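Side-chain contact in probable primosomal replication protein n (Ralstonia solanacearum, PDB 4FDB), which probably binds single-stranded DNA as a homodimer and takes part in restarting stalled replication forks by stabilising PriA on DNA and helping it join DnaT: residues A[18-21]-A[22-26]. The protein carries 3 engineered substitutions. Numbering follows the deposited sequence.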
loop_
_atom_site.group_PDB
_atom_site.type_symbol
_atom_site.label_atom_id
_atom_site.label_comp_id
_atom_site.label_asym_id
_atom_site.label_seq_id
_atom_site.Cartn_x
_atom_site.Cartn_y
_atom_site.Cartn_z
ATOM N N ARG A 18 2.852 13.941 18.157
ATOM C CA ARG A 18 3.823 13.390 19.096
ATOM C C ARG A 18 5.211 13.539 18.476
ATOM O O ARG A 18 5.340 13.988 17.339
ATOM C CB ARG A 18 3.525 11.915 19.378
ATOM C CG ARG A 18 3.606 11.026 18.154
ATOM C CD ARG A 18 3.225 9.593 18.501
ATOM N NE ARG A 18 3.132 8.752 17.316
ATOM C CZ ARG A 18 4.141 8.041 16.822
ATOM N NH1 ARG A 18 5.329 8.079 17.407
ATOM N NH2 ARG A 18 3.962 7.293 15.742
ATOM N N TYR A 19 6.246 13.174 19.222
ATOM C CA TYR A 19 7.608 13.397 18.766
ATOM C C TYR A 19 8.445 12.149 18.973
ATOM O O TYR A 19 8.276 11.443 19.965
ATOM C CB TYR A 19 8.239 14.574 19.519
ATOM C CG TYR A 19 7.443 15.847 19.365
ATOM C CD1 TYR A 19 7.826 16.826 18.457
ATOM C CD2 TYR A 19 6.287 16.053 20.104
ATOM C CE1 TYR A 19 7.078 17.985 18.298
ATOM C CE2 TYR A 19 5.533 17.201 19.948
ATOM C CZ TYR A 19 5.933 18.159 19.047
ATOM O OH TYR A 19 5.175 19.300 18.907
ATOM N N THR A 20 9.334 11.881 18.025
ATOM C CA THR A 20 10.361 10.860 18.220
ATOM C C THR A 20 11.366 11.346 19.259
ATOM O O THR A 20 11.396 12.527 19.609
ATOM C CB THR A 20 11.131 10.576 16.918
ATOM O OG1 THR A 20 11.998 11.682 16.631
ATOM C CG2 THR A 20 10.182 10.327 15.766
ATOM N N PRO A 21 12.209 10.434 19.770
ATOM C CA PRO A 21 13.283 10.867 20.667
ATOM C C PRO A 21 14.187 11.969 20.090
ATOM O O PRO A 21 14.764 12.736 20.861
ATOM C CB PRO A 21 14.085 9.584 20.881
ATOM C CG PRO A 21 13.062 8.504 20.782
ATOM C CD PRO A 21 12.048 8.969 19.765
ATOM N N ALA A 22 14.313 12.052 18.769
ATOM C CA ALA A 22 15.172 13.075 18.165
ATOM C C ALA A 22 14.467 14.432 18.058
ATOM O O ALA A 22 15.094 15.444 17.744
ATOM C CB ALA A 22 15.663 12.621 16.798
ATOM N N GLY A 23 13.167 14.448 18.328
ATOM C CA GLY A 23 12.395 15.677 18.265
ATOM C C GLY A 23 11.679 15.845 16.940
ATOM O O GLY A 23 11.197 16.925 16.606
ATOM N N VAL A 24 11.610 14.771 16.166
ATOM C CA VAL A 24 10.882 14.816 14.907
ATOM C C VAL A 24 9.388 14.626 15.159
ATOM O O VAL A 24 8.977 13.632 15.754
ATOM C CB VAL A 24 11.381 13.735 13.929
ATOM C CG1 VAL A 24 10.579 13.785 12.643
ATOM C CG2 VAL A 24 12.868 13.936 13.653
ATOM N N PRO A 25 8.561 15.582 14.702
ATOM C CA PRO A 25 7.125 15.422 14.942
ATOM C C PRO A 25 6.487 14.378 14.042
ATOM O O PRO A 25 6.851 14.266 12.875
ATOM C CB PRO A 25 6.550 16.803 14.605
ATOM C CG PRO A 25 7.521 17.416 13.667
ATOM C CD PRO A 25 8.884 16.834 13.998
ATOM N N ILE A 26 5.518 13.654 14.591
ATOM C CA ILE A 26 4.751 12.668 13.841
ATOM C C ILE A 26 3.280 12.903 14.087
ATOM O O ILE A 26 2.870 13.050 15.233
ATOM C CB ILE A 26 5.007 11.269 14.390
ATOM C CG1 ILE A 26 6.505 10.965 14.426
ATOM C CG2 ILE A 26 4.209 10.236 13.598
ATOM C CD1 ILE A 26 7.103 10.754 13.081
#
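Paired hydrogen bonds between the backbones of Arg18 and Ile26, with Ile26 N 2.8 Å from Arg18 O, bring strands 3-19 and 25-37 together as an antiparallel beta hairpin, the first connection of an OB-fold sheet, and a type I turn from Thr20 to Gly23 closes its tip. Thr20 N donates a hydrogen bond to Val24 O at 2.9 Å, and Gly23 N donates one to Thr20 O from well above the carbonyl plane. The Thr20 side chain bonds back to the turn backbone: chi1 of 73° sets OG1 between its own backbone N and carbonyl carbon, where it accepts a hydrogen bond from Val24 N at 3.1 Å and a weak one from Ala22 N. CG2 of the same threonine, anti to the carbonyl carbon, lies 4.0 Å from Ile26 CG1, the two side chains meeting at about a right angle. Ile26 is buried, its side chain also touching Leu53 and Ala55 of strand 44-55, whereas most of the turn is exposed. Arg18, extended from CG to NE, passes over this isoleucine, and Ile26 CG2 packs against one guanidinium face, toward its rim, 3.6 Å from Arg18 NH2; that nitrogen hydrogen-bonds Asn28 OD1. On the opposite face of the hairpin, Tyr19 crosses Pro25 at a slant, CE1 lying 3.9 Å from Pro25 CB, while Gly23 O comes in the ring plane to the tyrosine edge, 3.8 Å from Tyr19 CD1.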